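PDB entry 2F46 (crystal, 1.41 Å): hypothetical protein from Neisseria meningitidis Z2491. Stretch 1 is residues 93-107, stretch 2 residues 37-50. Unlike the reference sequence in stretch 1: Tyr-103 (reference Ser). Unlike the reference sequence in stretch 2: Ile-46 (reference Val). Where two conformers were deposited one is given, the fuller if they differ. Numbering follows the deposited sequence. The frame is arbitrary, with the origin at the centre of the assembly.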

# COMPACT_ATOMS: atom_id res chain seq x y z
N THR A 93 -2.76 3.51 11.83
CA THR A 93 -1.40 3.97 11.50
C THR A 93 -1.24 4.25 9.99
O THR A 93 -0.69 5.28 9.60
CB THR A 93 -0.36 2.99 11.97
OG1 THR A 93 -0.27 3.02 13.41
CG2 THR A 93 1.02 3.29 11.40
N PHE A 94 -1.81 3.40 9.14
CA PHE A 94 -1.74 3.66 7.69
C PHE A 94 -2.48 4.94 7.34
O PHE A 94 -2.00 5.78 6.60
CB PHE A 94 -2.33 2.43 6.99
CG PHE A 94 -2.16 2.41 5.48
CD1 PHE A 94 -0.95 2.09 4.90
CD2 PHE A 94 -3.27 2.65 4.67
CE1 PHE A 94 -0.84 2.02 3.51
CE2 PHE A 94 -3.15 2.59 3.28
CZ PHE A 94 -1.93 2.29 2.72
N ARG A 95 -3.69 5.09 7.90
CA ARG A 95 -4.48 6.30 7.68
C ARG A 95 -3.70 7.56 8.06
O ARG A 95 -3.71 8.53 7.32
CB ARG A 95 -5.75 6.21 8.51
CG ARG A 95 -6.61 7.41 8.44
CD ARG A 95 -7.46 7.43 9.64
NE ARG A 95 -8.55 8.37 9.48
CZ ARG A 95 -9.52 8.53 10.38
NH1 ARG A 95 -9.55 7.79 11.48
NH2 ARG A 95 -10.47 9.42 10.15
N GLN A 96 -3.05 7.53 9.21
CA GLN A 96 -2.27 8.66 9.70
C GLN A 96 -1.06 8.94 8.84
O GLN A 96 -0.77 10.12 8.54
CB GLN A 96 -1.82 8.44 11.14
CG GLN A 96 -2.96 8.49 12.15
CD GLN A 96 -2.48 8.48 13.62
OE1 GLN A 96 -1.45 9.09 13.95
NE2 GLN A 96 -3.24 7.82 14.50
N LEU A 97 -0.34 7.89 8.43
CA LEU A 97 0.83 8.10 7.58
C LEU A 97 0.42 8.78 6.30
O LEU A 97 1.07 9.75 5.90
CB LEU A 97 1.52 6.78 7.26
CG LEU A 97 2.26 6.11 8.40
CD1 LEU A 97 2.69 4.69 7.96
CD2 LEU A 97 3.45 6.94 8.86
N ILE A 98 -0.68 8.35 5.70
CA ILE A 98 -1.18 9.03 4.50
C ILE A 98 -1.63 10.46 4.84
O ILE A 98 -1.35 11.39 4.09
CB ILE A 98 -2.30 8.21 3.84
CG1 ILE A 98 -1.71 6.91 3.25
CG2 ILE A 98 -3.05 9.07 2.77
CD1 ILE A 98 -2.73 5.90 2.85
N GLY A 99 -2.31 10.65 5.96
CA GLY A 99 -2.82 11.98 6.27
C GLY A 99 -1.75 13.03 6.40
O GLY A 99 -1.99 14.20 6.05
N GLN A 100 -0.58 12.62 6.86
CA GLN A 100 0.51 13.53 7.16
C GLN A 100 1.57 13.52 6.07
O GLN A 100 2.61 14.17 6.20
CB GLN A 100 1.13 13.16 8.49
CG GLN A 100 0.18 13.17 9.67
N ALA A 101 1.33 12.76 5.00
CA ALA A 101 2.32 12.58 3.93
C ALA A 101 2.28 13.68 2.88
O ALA A 101 1.24 14.31 2.66
CB ALA A 101 2.05 11.25 3.23
N GLU A 102 3.40 13.90 2.20
CA GLU A 102 3.36 14.60 0.94
C GLU A 102 2.78 13.63 -0.08
O GLU A 102 3.04 12.40 -0.05
CB GLU A 102 4.74 15.07 0.48
CG GLU A 102 5.48 15.91 1.51
CD GLU A 102 4.69 17.04 2.07
OE1 GLU A 102 4.55 18.06 1.36
OE2 GLU A 102 4.25 16.94 3.23
N TYR A 103 1.93 14.18 -0.94
CA TYR A 103 1.26 13.40 -2.00
C TYR A 103 1.93 13.52 -3.35
O TYR A 103 2.56 14.52 -3.66
CB TYR A 103 -0.20 13.87 -2.12
CG TYR A 103 -0.99 13.85 -0.83
CD1 TYR A 103 -0.95 12.74 0.02
CD2 TYR A 103 -1.83 14.88 -0.49
CE1 TYR A 103 -1.68 12.70 1.15
CE2 TYR A 103 -2.58 14.85 0.67
CZ TYR A 103 -2.47 13.75 1.49
OH TYR A 103 -3.23 13.73 2.64
N PRO A 104 1.78 12.50 -4.20
CA PRO A 104 1.10 11.25 -3.95
C PRO A 104 1.93 10.25 -3.14
O PRO A 104 3.17 10.32 -3.15
CB PRO A 104 0.82 10.69 -5.37
CG PRO A 104 1.71 11.36 -6.26
CD PRO A 104 2.21 12.62 -5.61
N VAL A 105 1.21 9.30 -2.54
CA VAL A 105 1.79 8.19 -1.76
C VAL A 105 1.75 6.94 -2.63
O VAL A 105 0.77 6.72 -3.33
CB VAL A 105 0.99 7.93 -0.46
CG1 VAL A 105 1.62 6.78 0.29
CG2 VAL A 105 0.92 9.19 0.44
N LEU A 106 2.81 6.13 -2.59
CA LEU A 106 2.81 4.78 -3.14
C LEU A 106 3.02 3.81 -1.98
O LEU A 106 4.08 3.87 -1.31
CB LEU A 106 3.94 4.61 -4.15
CG LEU A 106 4.19 3.21 -4.72
CD1 LEU A 106 3.00 2.59 -5.29
CD2 LEU A 106 5.29 3.34 -5.78
N ALA A 107 2.08 2.91 -1.79
CA ALA A 107 2.21 1.82 -0.82
C ALA A 107 2.43 0.51 -1.53
O ALA A 107 1.81 0.25 -2.57
CB ALA A 107 1.01 1.74 0.08
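Stretch 2 37-50: QIAQLGIKTIICNR

Stretch 2 enters as the last turn of a helix, leaves it at Gly-42, and becomes strand 45-48, which lies beside strand 105-107 of stretch 1. Gly-42 closes the helix in a Schellman motif; its positive phi of 69° is a conformation that glycine adopts easily. The two strands run parallel, their axes crossing at -19° and approaching to 4.7 Å, while helix 93-99 runs nearly antiparallel to strand 45-48 (167°), with the axes 10.2 Å apart. That gap is wide enough for a layer of side chains.

The register pairs Val-105 with Thr-45, Leu-106 with Ile-46 and Ala-107 with Ile-47. Leu-106 sends both its backbone polar atoms toward stretch 2: its N donates to Thr-45 O (2.8 Å), and its O accepts from Ile-47 N (2.9 Å). Just before the strand, Pro-104 O accepts from Lys-44 N at 2.9 Å and, more weakly, from Thr-45 N at 3.3 Å. Proline has no amide hydrogen to give, but its carbonyl is free to serve here. A cis peptide bond precedes it, and its ring packs near the turn, with Pro-104 CD 3.3 Å from Gly-42 O and CG 4.2 Å from Ile-43 CD1.

On the face of the sheet that carries Val-105, Thr-45, Ala-107 and Ile-47, the chief bump is Ile-47. Its extended side chain (chi1 m, chi2 t) carries CD1 into a hollow lined by Val-105 CG1 (3.7 Å), Leu-97 CB (4.0 Å), Ile-98 CG1 (4.0 Å) and Phe-94 CE1 (4.1 Å). The small Ala-107 lies alongside, its CB 4.1 Å from Ile-47 CB. Farther along, Asn-49 OD1 comes within 3.4 Å of Phe-94 CE1; this buried oxygen has no polar partner in the model, although Asn-49 ND2 is bonded elsewhere in the structure.

Thr-45 suits its place beside the loop by which stretch 1 passes from helix to strand, because its hydroxyl can satisfy a carbonyl of that loop: OG1 donates to Glu-102 O at 2.6 Å. A water donates to Thr-45 OG1 (2.7 Å) and accepts from Glu-102 N (3.0 Å), adding a second link. Ala-101 CB, a small group, sits 3.6 Å from Thr-45 OG1.

On the other face Leu-106 is the bump. Its CB rests 3.8 Å from Ile-43 CG2, and its CD2 lies 3.8 Å from both Ile-38 CD1 and Ile-46 CD1. These three branched isoleucines, drawn from helix, turn and strand, give the leucine an apolar seat.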

# COMPACT_ATOMS: atom_id res chain seq x y z
N GLN A 37 9.46 4.85 -13.41
CA GLN A 37 8.05 5.09 -13.40
C GLN A 37 7.64 5.89 -12.15
O GLN A 37 6.73 6.71 -12.20
CB GLN A 37 7.26 3.78 -13.49
CG GLN A 37 5.76 4.02 -13.51
CD GLN A 37 4.91 2.75 -13.49
OE1 GLN A 37 5.41 1.64 -13.26
NE2 GLN A 37 3.62 2.93 -13.72
N ILE A 38 8.31 5.59 -11.04
CA ILE A 38 8.02 6.28 -9.79
C ILE A 38 8.31 7.77 -9.93
O ILE A 38 7.50 8.59 -9.49
CB ILE A 38 8.79 5.61 -8.64
CG1 ILE A 38 8.04 4.32 -8.28
CG2 ILE A 38 8.89 6.47 -7.41
CD1 ILE A 38 8.76 3.37 -7.33
N ALA A 39 9.43 8.09 -10.58
CA ALA A 39 9.81 9.50 -10.82
C ALA A 39 8.79 10.17 -11.73
O ALA A 39 8.39 11.32 -11.50
CB ALA A 39 11.17 9.57 -11.40
N GLN A 40 8.35 9.44 -12.75
CA GLN A 40 7.36 9.96 -13.71
C GLN A 40 6.02 10.28 -13.08
O GLN A 40 5.36 11.23 -13.46
CB GLN A 40 7.17 8.98 -14.87
CG GLN A 40 6.04 9.35 -15.85
CD GLN A 40 4.70 8.63 -15.57
OE1 GLN A 40 4.67 7.42 -15.33
NE2 GLN A 40 3.59 9.39 -15.64
N LEU A 41 5.60 9.46 -12.12
CA LEU A 41 4.38 9.69 -11.40
C LEU A 41 4.54 10.76 -10.31
O LEU A 41 3.54 11.20 -9.78
CB LEU A 41 3.94 8.40 -10.71
CG LEU A 41 3.38 7.30 -11.60
CD1 LEU A 41 3.25 5.99 -10.79
CD2 LEU A 41 2.06 7.72 -12.17
N GLY A 42 5.78 11.13 -10.01
CA GLY A 42 6.04 12.17 -9.03
C GLY A 42 5.69 11.75 -7.60
O GLY A 42 5.30 12.56 -6.77
N ILE A 43 5.86 10.46 -7.34
CA ILE A 43 5.65 9.92 -6.00
C ILE A 43 6.51 10.68 -4.99
O ILE A 43 7.68 10.83 -5.20
CB ILE A 43 5.97 8.40 -5.95
CG1 ILE A 43 5.10 7.58 -6.92
CG2 ILE A 43 5.83 7.87 -4.50
CD1 ILE A 43 3.68 7.74 -6.80
N LYS A 44 5.90 11.12 -3.91
CA LYS A 44 6.65 11.82 -2.86
C LYS A 44 6.81 11.01 -1.59
O LYS A 44 7.68 11.33 -0.79
CB LYS A 44 5.98 13.15 -2.57
CG LYS A 44 6.11 14.16 -3.73
CD LYS A 44 7.56 14.52 -3.96
CE LYS A 44 7.78 15.60 -4.96
NZ LYS A 44 9.27 15.64 -5.20
N THR A 45 5.96 10.02 -1.36
CA THR A 45 6.02 9.21 -0.14
C THR A 45 5.84 7.74 -0.49
O THR A 45 4.97 7.38 -1.29
CB THR A 45 4.91 9.59 0.83
OG1 THR A 45 4.95 11.00 1.04
CG2 THR A 45 5.01 8.84 2.15
N ILE A 46 6.70 6.89 0.09
CA ILE A 46 6.67 5.44 -0.05
C ILE A 46 6.34 4.84 1.30
O ILE A 46 7.00 5.15 2.29
CB ILE A 46 8.05 4.88 -0.50
CG1 ILE A 46 8.29 5.21 -1.98
CG2 ILE A 46 8.20 3.38 -0.21
CD1 ILE A 46 7.56 4.32 -2.96
N ILE A 47 5.34 3.96 1.31
CA ILE A 47 4.99 3.14 2.47
C ILE A 47 5.20 1.66 2.07
O ILE A 47 4.64 1.18 1.06
CB ILE A 47 3.55 3.29 2.95
CG1 ILE A 47 3.28 4.75 3.35
CG2 ILE A 47 3.29 2.41 4.16
CD1 ILE A 47 1.83 5.11 3.63
N CYS A 48 6.02 0.94 2.81
CA CYS A 48 6.22 -0.47 2.64
C CYS A 48 5.52 -1.22 3.70
O CYS A 48 5.81 -1.03 4.90
CB CYS A 48 7.68 -0.82 2.71
SG CYS A 48 8.07 -2.55 2.69
N ASN A 49 4.59 -2.07 3.27
CA ASN A 49 3.79 -2.86 4.22
C ASN A 49 4.20 -4.32 4.37
O ASN A 49 3.43 -5.14 4.84
CB ASN A 49 2.27 -2.75 3.91
CG ASN A 49 1.71 -1.36 4.12
OD1 ASN A 49 1.11 -0.77 3.20
ND2 ASN A 49 1.82 -0.83 5.35
N ARG A 50 5.43 -4.60 3.91
CA ARG A 50 5.99 -5.94 3.84
C ARG A 50 7.14 -6.06 4.81
O ARG A 50 8.09 -5.29 4.72
CB ARG A 50 6.50 -6.25 2.42
CG ARG A 50 6.74 -7.71 2.21
CD ARG A 50 7.22 -7.97 0.81
NE ARG A 50 7.23 -9.38 0.59
CZ ARG A 50 7.64 -9.98 -0.51
NH1 ARG A 50 8.15 -9.28 -1.52
NH2 ARG A 50 7.55 -11.29 -0.60
O HOH W 1 5.83 12.48 3.13